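Local coordinates for metallo-beta-lactamase domain-containing protein 1 (Thermotoga maritima, PDB 1ZTC) that probably acts as a metal-dependent endoribonuclease of the metallo-beta-lactamase superfamily and binds two nickel ions in the crystal, at residues F79-L84 with W151-H156; E102-K107 with V130-G135; T172-P177 with V208-A213. All coordinates share one frame; numbering follows the deposited sequence.

Interaction 1 of 3, residues F79-L84 with W151-H156; sequences FTHVHL and WHAREH. With NI (nickel (II) ion), chain F; PO4 (phosphate ion), chain G.
His-81, His-83 and His-152 converge on one nickel ion, bound through NE2, ND1 and NE2 respectively. The shared nickel draws the rings together: His-81 and His-152 form an offset edge-to-face pair with planes at 87°, while His-83 and His-152 meet tip to tip, His-83 CE1 lying 3.3 Å from His-152 NE2. His-156 CD2 rests over one face of the His-81 ring. The rotation of the His-81 ring is fixed by its ND1-H, which points in plane at Thr-80 OG1, 2.9 Å away, and that hydroxyl is in turn bonded to Asp-50. In the same buried part, Glu-155 OE2 takes Val-82 N on its anti lone pair at 2.9 Å and also accepts from water 2, which links it to Val-82 O. The margins are looser: waters 3 and 4 complete the nickel shell with Asp-174, and, separately, exposed Arg-154 holds a phosphate ion, its backbone N donating to O3 at 2.8 Å. The HxH pair His-81/His-83 belongs to the HxHxDH signature of the metallo-beta-lactamase fold. The contact joins the loop from strand 76-78 to helix 84-87 with the loop before strand 157-163; helix 114-125 packs against Val-82 and His-83.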
loop_
_atom_site.group_PDB
_atom_site.type_symbol
_atom_site.label_atom_id
_atom_site.label_comp_id
_atom_site.label_asym_id
_atom_site.label_seq_id
_atom_site.Cartn_x
_atom_site.Cartn_y
_atom_site.Cartn_z
ATOM N N PHE A 79 -8.334 21.774 10.698
ATOM C CA PHE A 79 -7.846 21.259 9.431
ATOM C C PHE A 79 -6.762 22.142 8.849
ATOM O O PHE A 79 -6.950 23.343 8.679
ATOM C CB PHE A 79 -8.967 21.179 8.388
ATOM C CG PHE A 79 -10.182 20.400 8.823
ATOM C CD1 PHE A 79 -10.066 19.080 9.251
ATOM C CD2 PHE A 79 -11.450 20.966 8.731
ATOM C CE1 PHE A 79 -11.184 18.348 9.627
ATOM C CE2 PHE A 79 -12.564 20.250 9.109
ATOM C CZ PHE A 79 -12.432 18.919 9.550
ATOM N N THR A 80 -5.637 21.541 8.490
ATOM C CA THR A 80 -4.673 22.237 7.659
ATOM C C THR A 80 -5.330 22.613 6.344
ATOM O O THR A 80 -5.216 23.738 5.888
ATOM C CB THR A 80 -3.407 21.415 7.421
ATOM O OG1 THR A 80 -3.724 20.172 6.790
ATOM C CG2 THR A 80 -2.700 21.184 8.745
ATOM N N HIS A 81 -6.059 21.672 5.753
ATOM C CA HIS A 81 -6.788 21.962 4.553
ATOM C C HIS A 81 -7.810 20.884 4.228
ATOM O O HIS A 81 -7.803 19.811 4.822
ATOM C CB HIS A 81 -5.816 22.139 3.391
ATOM C CG HIS A 81 -5.067 20.905 3.016
ATOM N ND1 HIS A 81 -4.275 20.209 3.904
ATOM C CD2 HIS A 81 -4.946 20.277 1.827
ATOM C CE1 HIS A 81 -3.696 19.212 3.274
ATOM N NE2 HIS A 81 -4.097 19.225 2.019
ATOM N N VAL A 82 -8.639 21.160 3.226
ATOM C CA VAL A 82 -9.764 20.317 2.896
ATOM C C VAL A 82 -9.387 19.346 1.792
ATOM O O VAL A 82 -9.737 19.536 0.644
ATOM C CB VAL A 82 -10.969 21.197 2.528
ATOM C CG1 VAL A 82 -12.183 20.300 2.153
ATOM C CG2 VAL A 82 -11.273 22.081 3.693
ATOM N N HIS A 83 -8.588 18.343 2.160
ATOM C CA HIS A 83 -8.271 17.222 1.314
ATOM C C HIS A 83 -8.679 16.009 2.105
ATOM O O HIS A 83 -8.426 15.918 3.329
ATOM C CB HIS A 83 -6.785 17.149 0.889
ATOM C CG HIS A 83 -6.429 18.087 -0.232
ATOM N ND1 HIS A 83 -5.134 18.265 -0.683
ATOM C CD2 HIS A 83 -7.193 18.948 -0.958
ATOM C CE1 HIS A 83 -5.121 19.181 -1.643
ATOM N NE2 HIS A 83 -6.356 19.608 -1.828
ATOM N N LEU A 84 -9.291 15.069 1.407
ATOM C CA LEU A 84 -9.943 13.928 2.027
ATOM C C LEU A 84 -9.057 13.107 2.973
ATOM O O LEU A 84 -9.513 12.605 3.996
ATOM C CB LEU A 84 -10.453 13.003 0.914
ATOM C CG LEU A 84 -11.656 12.144 1.258
ATOM C CD1 LEU A 84 -12.830 12.977 1.748
ATOM C CD2 LEU A 84 -12.006 11.332 -0.011
ATOM N N TRP A 151 0.288 27.519 -0.069
ATOM C CA TRP A 151 1.263 27.046 -1.069
ATOM C C TRP A 151 1.052 25.555 -1.216
ATOM O O TRP A 151 1.960 24.718 -1.014
ATOM C CB TRP A 151 2.680 27.406 -0.626
ATOM C CG TRP A 151 2.707 28.846 -0.171
ATOM C CD1 TRP A 151 2.367 29.940 -0.916
ATOM C CD2 TRP A 151 3.019 29.330 1.138
ATOM N NE1 TRP A 151 2.473 31.067 -0.156
ATOM C CE2 TRP A 151 2.869 30.725 1.108
ATOM C CE3 TRP A 151 3.428 28.715 2.327
ATOM C CZ2 TRP A 151 3.111 31.526 2.218
ATOM C CZ3 TRP A 151 3.670 29.507 3.438
ATOM C CH2 TRP A 151 3.497 30.897 3.380
ATOM N N HIS A 152 -0.183 25.231 -1.548
ATOM C CA HIS A 152 -0.630 23.858 -1.740
ATOM C C HIS A 152 -2.131 23.871 -2.073
ATOM O O HIS A 152 -2.597 23.223 -3.016
ATOM C CB HIS A 152 -0.372 23.000 -0.481
ATOM C CG HIS A 152 -0.896 21.612 -0.615
ATOM N ND1 HIS A 152 -0.304 20.679 -1.437
ATOM C CD2 HIS A 152 -2.002 21.019 -0.099
ATOM C CE1 HIS A 152 -1.000 19.556 -1.393
ATOM N NE2 HIS A 152 -2.039 19.744 -0.597
ATOM N N ALA A 153 -2.881 24.643 -1.284
ATOM C CA ALA A 153 -4.316 24.870 -1.536
ATOM C C ALA A 153 -4.655 26.233 -0.957
ATOM O O ALA A 153 -3.991 26.681 -0.004
ATOM C CB ALA A 153 -5.138 23.769 -0.882
ATOM N N ARG A 154 -5.638 26.915 -1.537
ATOM C CA ARG A 154 -5.940 28.292 -1.141
ATOM C C ARG A 154 -6.311 28.409 0.340
ATOM O O ARG A 154 -6.086 29.444 0.966
ATOM C CB ARG A 154 -7.081 28.866 -1.982
ATOM C CG ARG A 154 -8.468 28.223 -1.686
ATOM C CD ARG A 154 -9.539 28.590 -2.704
ATOM N NE ARG A 154 -9.347 27.875 -3.965
ATOM C CZ ARG A 154 -10.117 28.012 -5.037
ATOM N NH1 ARG A 154 -11.140 28.860 -5.030
ATOM N NH2 ARG A 154 -9.849 27.301 -6.131
ATOM N N GLU A 155 -6.894 27.353 0.902
ATOM C CA GLU A 155 -7.360 27.386 2.303
ATOM C C GLU A 155 -6.341 26.850 3.310
ATOM O O GLU A 155 -6.645 26.666 4.495
ATOM C CB GLU A 155 -8.675 26.618 2.434
ATOM C CG GLU A 155 -8.592 25.083 2.519
ATOM C CD GLU A 155 -8.408 24.392 1.169
ATOM O OE1 GLU A 155 -8.262 25.085 0.122
ATOM O OE2 GLU A 155 -8.453 23.141 1.165
ATOM N N HIS A 156 -5.124 26.602 2.842
ATOM C CA HIS A 156 -4.176 25.849 3.616
ATOM C C HIS A 156 -3.644 26.637 4.818
ATOM O O HIS A 156 -3.233 27.811 4.710
ATOM C CB HIS A 156 -3.021 25.347 2.739
ATOM C CG HIS A 156 -2.140 24.360 3.446
ATOM N ND1 HIS A 156 -1.158 24.746 4.342
ATOM C CD2 HIS A 156 -2.137 23.000 3.437
ATOM C CE1 HIS A 156 -0.583 23.661 4.839
ATOM N NE2 HIS A 156 -1.162 22.590 4.309
HETATM NI NI NI F . -3.245 18.081 0.408
HETATM P P PO4 G . -6.476 25.612 -5.122
HETATM O O1 PO4 G . -7.035 26.643 -6.056
HETATM O O2 PO4 G . -7.025 24.267 -5.455
HETATM O O3 PO4 G . -6.962 25.870 -3.721
HETATM O O4 PO4 G . -4.972 25.674 -5.197
HETATM O O HOH W 1 -8.116 25.231 6.577
HETATM O O HOH W 2 -9.802 21.909 -0.876
HETATM O O HOH W 3 -3.808 16.021 0.893
HETATM O O HOH W 4 -2.252 16.570 -1.214
#

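Interaction 2 of 3, residues E102-K107 with V130-G135; sequences EVYKTK and VVLLKG. With PO4 (phosphate ion), chain G.
Glu-102 is held at two points, backbone and carboxylate, by the segment 130-135. Its backbone N donates to Leu-133 O at 2.8 Å. Its carboxylate forms a salt bridge with Lys-134: NZ approaches OE2 at 3.1 Å on the syn side, 17° out of the carboxylate plane, and makes a weaker bond to OE1. Glu-102 CG stands between its own backbone N and carbonyl carbon (chi1 57°), and the chain is extended beyond it, whereas the Lys-134 chain is straight until a bend at chi4. The ammonium is thereby turned onto the carboxylate, and Lys-134 CG also lies 3.5 Å from Glu-102 OE2. Water 5 adds a looser bridge, donating to Glu-102 OE1 and to Leu-132 O.

Outward from this polar pair, the packing is made by Leu-132. Its CB touches Glu-102 CB at 3.9 Å, and its CD2 meets the edge of the Tyr-104 ring near the ring plane, 3.8 Å from CE1. Lys-105 lays CG over one face of the same ring and bends back at chi3 and chi4, bringing NZ within 3.1 Å of Tyr-104 OH, a hydrogen bond, and close to Leu-132 CD2. Lys-107, just past the 3-10 segment 102-106, turns elsewhere: its NZ pairs with Glu-155 and the phosphate ion.

Strand 130-133 is the outermost strand of the six-stranded sheet within this chain, and the contact continues its pairing with strand 97-101 into the 3-10 turn. The chemistry is that of a partly exposed edge: one backbone bond ties the start of the turn to the edge strand, while the salt bridge, much of it near solvent, probably adds a more modest contribution.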
loop_
_atom_site.group_PDB
_atom_site.type_symbol
_atom_site.label_atom_id
_atom_site.label_comp_id
_atom_site.label_asym_id
_atom_site.label_seq_id
_atom_site.Cartn_x
_atom_site.Cartn_y
_atom_site.Cartn_z
ATOM N N GLU A 102 -11.556 30.247 5.926
ATOM C CA GLU A 102 -12.805 30.684 5.304
ATOM C C GLU A 102 -12.882 30.491 3.785
ATOM O O GLU A 102 -13.963 30.264 3.234
ATOM C CB GLU A 102 -13.076 32.164 5.654
ATOM C CG GLU A 102 -11.951 33.132 5.253
ATOM C CD GLU A 102 -12.259 34.581 5.542
ATOM O OE1 GLU A 102 -13.339 34.892 6.097
ATOM O OE2 GLU A 102 -11.396 35.417 5.208
ATOM N N VAL A 103 -11.738 30.514 3.107
ATOM C CA VAL A 103 -11.728 30.491 1.655
ATOM C C VAL A 103 -12.062 29.088 1.086
ATOM O O VAL A 103 -12.263 28.941 -0.107
ATOM C CB VAL A 103 -10.394 31.136 1.130
ATOM C CG1 VAL A 103 -9.254 30.207 1.238
ATOM C CG2 VAL A 103 -10.516 31.625 -0.274
ATOM N N TYR A 104 -12.210 28.086 1.953
ATOM C CA TYR A 104 -12.679 26.767 1.521
ATOM C C TYR A 104 -14.078 26.866 0.926
ATOM O O TYR A 104 -14.412 26.138 -0.003
ATOM C CB TYR A 104 -12.628 25.734 2.661
ATOM C CG TYR A 104 -13.925 25.466 3.387
ATOM C CD1 TYR A 104 -14.323 26.255 4.453
ATOM C CD2 TYR A 104 -14.760 24.422 2.994
ATOM C CE1 TYR A 104 -15.527 26.017 5.114
ATOM C CE2 TYR A 104 -15.967 24.171 3.658
ATOM C CZ TYR A 104 -16.345 24.963 4.717
ATOM O OH TYR A 104 -17.540 24.718 5.374
ATOM N N LYS A 105 -14.885 27.776 1.461
ATOM C CA LYS A 105 -16.240 27.996 0.947
ATOM C C LYS A 105 -16.297 28.483 -0.507
ATOM O O LYS A 105 -17.351 28.414 -1.128
ATOM C CB LYS A 105 -16.986 28.979 1.843
ATOM C CG LYS A 105 -17.405 28.355 3.151
ATOM C CD LYS A 105 -18.293 29.275 3.976
ATOM C CE LYS A 105 -19.400 28.475 4.695
ATOM N NZ LYS A 105 -18.880 27.470 5.693
ATOM N N THR A 106 -15.178 28.953 -1.058
ATOM C CA THR A 106 -15.131 29.417 -2.443
ATOM C C THR A 106 -14.827 28.309 -3.440
ATOM O O THR A 106 -14.820 28.565 -4.639
ATOM C CB THR A 106 -14.096 30.554 -2.649
ATOM O OG1 THR A 106 -12.746 30.060 -2.588
ATOM C CG2 THR A 106 -14.280 31.650 -1.607
ATOM N N LYS A 107 -14.544 27.098 -2.958
ATOM C CA LYS A 107 -14.306 25.953 -3.824
ATOM C C LYS A 107 -15.589 25.170 -4.088
ATOM O O LYS A 107 -16.416 24.992 -3.209
ATOM C CB LYS A 107 -13.278 24.995 -3.215
ATOM C CG LYS A 107 -11.887 25.471 -3.293
ATOM C CD LYS A 107 -10.885 24.300 -3.251
ATOM C CE LYS A 107 -9.641 24.733 -2.502
ATOM N NZ LYS A 107 -8.433 23.919 -2.776
ATOM N N VAL A 130 -18.891 25.159 12.864
ATOM C CA VAL A 130 -17.683 25.505 12.142
ATOM C C VAL A 130 -17.222 26.912 12.500
ATOM O O VAL A 130 -18.015 27.852 12.490
ATOM C CB VAL A 130 -17.929 25.414 10.622
ATOM C CG1 VAL A 130 -16.671 25.756 9.860
ATOM C CG2 VAL A 130 -18.426 24.001 10.240
ATOM N N VAL A 131 -15.944 27.047 12.822
ATOM C CA VAL A 131 -15.319 28.349 13.000
ATOM C C VAL A 131 -14.458 28.621 11.782
ATOM O O VAL A 131 -13.597 27.814 11.440
ATOM C CB VAL A 131 -14.463 28.376 14.271
ATOM C CG1 VAL A 131 -13.612 29.667 14.345
ATOM C CG2 VAL A 131 -15.391 28.296 15.481
ATOM N N LEU A 132 -14.719 29.748 11.114
ATOM C CA LEU A 132 -13.960 30.127 9.925
ATOM C C LEU A 132 -12.754 30.960 10.317
ATOM O O LEU A 132 -12.891 31.949 11.014
ATOM C CB LEU A 132 -14.862 30.891 8.937
ATOM C CG LEU A 132 -16.093 30.082 8.504
ATOM C CD1 LEU A 132 -17.002 30.961 7.677
ATOM C CD2 LEU A 132 -15.747 28.820 7.742
ATOM N N LEU A 133 -11.571 30.534 9.895
ATOM C CA LEU A 133 -10.324 31.222 10.213
ATOM C C LEU A 133 -9.824 32.036 9.017
ATOM O O LEU A 133 -10.207 31.776 7.847
ATOM C CB LEU A 133 -9.263 30.202 10.625
ATOM C CG LEU A 133 -9.611 29.352 11.851
ATOM C CD1 LEU A 133 -8.568 28.265 12.051
ATOM C CD2 LEU A 133 -9.766 30.241 13.117
ATOM N N LYS A 134 -9.014 33.055 9.317
ATOM C CA LYS A 134 -8.395 33.905 8.289
ATOM C C LYS A 134 -6.869 33.762 8.248
ATOM O O LYS A 134 -6.241 34.101 7.245
ATOM C CB LYS A 134 -8.738 35.353 8.558
ATOM C CG LYS A 134 -10.226 35.633 8.547
ATOM C CD LYS A 134 -10.495 37.154 8.582
ATOM C CE LYS A 134 -11.979 37.540 8.313
ATOM N NZ LYS A 134 -12.266 37.917 6.877
ATOM N N GLY A 135 -6.284 33.255 9.337
ATOM C CA GLY A 135 -4.845 33.312 9.541
ATOM C C GLY A 135 -4.487 34.387 10.573
ATOM O O GLY A 135 -5.168 35.383 10.694
HETATM P P PO4 G . -6.476 25.612 -5.122
HETATM O O1 PO4 G . -7.035 26.643 -6.056
HETATM O O2 PO4 G . -7.025 24.267 -5.455
HETATM O O3 PO4 G . -6.962 25.870 -3.721
HETATM O O4 PO4 G . -4.972 25.674 -5.197
HETATM O O HOH W 5 -13.354 34.592 9.373
#

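Interaction 3 of 3, residues T172-P177 with V208-A213; sequences TGDITP and VFPHDA. With NI (nickel (II) ion), chain E; NI (nickel (II) ion), chain F.
This buried contact joins two metal-bearing loops of the metallo-beta-lactamase fold, one after strand 169-171 and the other after strand 206-208, parallel neighbours in a five-stranded mixed sheet. Asp-174 from the first and His-211 from the second meet at the nickel ion of chain E, each at 2.2 Å, through OD2 and NE2 respectively. The same OD2 also binds the nickel of chain F, so this carboxylate oxygen bridges the two metals, as water 3 does. Asp-85 and His-86 belong to the chain E site; His-81, His-83 and His-152 complete the other.

Two backbone bonds hold the loops together. Thr-172 N donates to Val-208 O at 3.1 Å, next to the strand ends, and His-211 N donates to Pro-177 O at 2.9 Å. Water 6 supplements the first by bridging Gly-173 N and Val-208 O.

Between these bonds Pro-210 fills the centre, with CD 3.2 Å from Gly-173 O and also close to Thr-176 O. In Phe-209, chi1 (-52°) sets CG anti to the carbonyl carbon; the ring's CD1 lies 3.3 Å from Thr-176 O, and the side chain extends toward helix 179-187, where it touches Tyr-182. Thr-172 OG1 turns back on its own loop to donate to Gly-173 O. The other ring nitrogen of His-211, ND1, is hydrogen-bonded to Gly-22 O, a second-shell bond that helps fix the ring's rotation. Asp-174 OD1 lies at the edge of that ring, near its plane, 3.2 Å from CD2.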
loop_
_atom_site.group_PDB
_atom_site.type_symbol
_atom_site.label_atom_id
_atom_site.label_comp_id
_atom_site.label_asym_id
_atom_site.label_seq_id
_atom_site.Cartn_x
_atom_site.Cartn_y
_atom_site.Cartn_z
ATOM N N THR A 172 3.045 21.416 9.888
ATOM C CA THR A 172 3.307 22.115 8.622
ATOM C C THR A 172 2.151 22.055 7.670
ATOM O O THR A 172 1.865 23.045 6.962
ATOM C CB THR A 172 4.549 21.546 7.902
ATOM O OG1 THR A 172 4.329 20.186 7.503
ATOM C CG2 THR A 172 5.760 21.623 8.800
ATOM N N GLY A 173 1.475 20.897 7.674
ATOM C CA GLY A 173 0.555 20.563 6.617
ATOM C C GLY A 173 1.335 20.288 5.341
ATOM O O GLY A 173 2.570 20.072 5.352
ATOM N N ASP A 174 0.599 20.286 4.238
ATOM C CA ASP A 174 1.104 19.800 2.969
ATOM C C ASP A 174 1.985 20.755 2.197
ATOM O O ASP A 174 2.371 20.450 1.077
ATOM C CB ASP A 174 -0.065 19.374 2.107
ATOM C CG ASP A 174 -0.431 17.913 2.314
ATOM O OD1 ASP A 174 0.330 17.139 2.890
ATOM O OD2 ASP A 174 -1.470 17.520 1.834
ATOM N N ILE A 175 2.312 21.907 2.779
ATOM C CA ILE A 175 3.343 22.735 2.182
ATOM C C ILE A 175 4.713 22.016 2.237
ATOM O O ILE A 175 5.583 22.315 1.438
ATOM C CB ILE A 175 3.432 24.128 2.844
ATOM C CG1 ILE A 175 3.771 23.989 4.325
ATOM C CG2 ILE A 175 2.122 24.891 2.625
ATOM C CD1 ILE A 175 4.009 25.307 5.026
ATOM N N THR A 176 4.904 21.126 3.219
ATOM C CA THR A 176 6.074 20.254 3.300
ATOM C C THR A 176 5.555 18.859 3.702
ATOM O O THR A 176 5.428 18.544 4.876
ATOM C CB THR A 176 7.085 20.694 4.376
ATOM O OG1 THR A 176 6.393 20.894 5.615
ATOM C CG2 THR A 176 7.831 21.946 3.979
ATOM N N PRO A 177 5.203 18.046 2.721
ATOM C CA PRO A 177 4.508 16.787 3.045
ATOM C C PRO A 177 5.342 15.763 3.807
ATOM O O PRO A 177 4.790 14.966 4.584
ATOM C CB PRO A 177 4.051 16.267 1.676
ATOM C CG PRO A 177 4.797 17.000 0.697
ATOM C CD PRO A 177 5.260 18.303 1.279
ATOM N N VAL A 208 6.248 18.665 12.441
ATOM C CA VAL A 208 5.308 17.565 12.258
ATOM C C VAL A 208 4.741 17.642 10.848
ATOM O O VAL A 208 3.899 18.482 10.545
ATOM C CB VAL A 208 4.192 17.592 13.327
ATOM C CG1 VAL A 208 3.119 16.510 13.057
ATOM C CG2 VAL A 208 4.798 17.393 14.734
ATOM N N PHE A 209 5.212 16.735 10.001
ATOM C CA PHE A 209 4.791 16.641 8.607
ATOM C C PHE A 209 3.514 15.789 8.503
ATOM O O PHE A 209 3.216 14.984 9.383
ATOM C CB PHE A 209 5.879 16.000 7.751
ATOM C CG PHE A 209 7.227 16.641 7.888
ATOM C CD1 PHE A 209 7.456 17.925 7.408
ATOM C CD2 PHE A 209 8.272 15.956 8.465
ATOM C CE1 PHE A 209 8.704 18.513 7.544
ATOM C CE2 PHE A 209 9.514 16.532 8.578
ATOM C CZ PHE A 209 9.725 17.806 8.127
ATOM N N PRO A 210 2.719 16.020 7.462
ATOM C CA PRO A 210 1.465 15.259 7.313
ATOM C C PRO A 210 1.615 13.856 6.741
ATOM O O PRO A 210 0.667 13.073 6.833
ATOM C CB PRO A 210 0.661 16.144 6.356
ATOM C CG PRO A 210 1.748 16.817 5.508
ATOM C CD PRO A 210 2.830 17.102 6.456
ATOM N N HIS A 211 2.749 13.557 6.109
ATOM C CA HIS A 211 2.966 12.252 5.446
ATOM C C HIS A 211 4.341 11.705 5.697
ATOM O O HIS A 211 4.928 11.067 4.816
ATOM C CB HIS A 211 2.700 12.375 3.928
ATOM C CG HIS A 211 1.322 12.839 3.650
ATOM N ND1 HIS A 211 0.223 12.030 3.868
ATOM C CD2 HIS A 211 0.840 14.056 3.289
ATOM C CE1 HIS A 211 -0.881 12.728 3.630
ATOM N NE2 HIS A 211 -0.532 13.961 3.308
ATOM N N ASP A 212 4.845 11.939 6.908
ATOM C CA ASP A 212 6.113 11.373 7.318
ATOM C C ASP A 212 6.202 11.445 8.832
ATOM O O ASP A 212 5.362 12.064 9.462
ATOM C CB ASP A 212 7.266 12.139 6.664
ATOM C CG ASP A 212 8.527 11.311 6.536
ATOM O OD1 ASP A 212 8.627 10.200 7.145
ATOM O OD2 ASP A 212 9.406 11.765 5.789
ATOM N N ALA A 213 7.201 10.771 9.396
ATOM C CA ALA A 213 7.535 10.888 10.796
ATOM C C ALA A 213 8.090 12.310 11.050
ATOM O O ALA A 213 8.690 12.907 10.163
ATOM C CB ALA A 213 8.574 9.826 11.177
HETATM NI NI NI E . -1.879 15.434 2.357
HETATM NI NI NI F . -3.245 18.081 0.408
HETATM O O HOH W 6 1.383 18.451 9.150
HETATM O O HOH W 7 -1.696 14.480 -0.041
HETATM O O HOH W 3 -3.808 16.021 0.893
HETATM O O HOH W 4 -2.252 16.570 -1.214
#

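Interaction 2 is nested along the chain inside the loop closed by interaction 1, and interaction 3 follows both. Interactions 1 and 3, with centres about 12 Å apart, share one nickel ion and waters 3 and 4, and a probable hydrogen bond from Asp-174 N to His-156 NE2 joins them; together they draw loops from both sheets around the dinuclear site. Interaction 2, centred about 10 Å from interaction 1, lies at the edge of the six-stranded sheet and connects to interaction 1 through the Lys-107 to Glu-155 salt bridge and a shared phosphate. It stays about 11 Å from interaction 3 at the nearest atoms, so interaction 1 links sheet edge to metal centre.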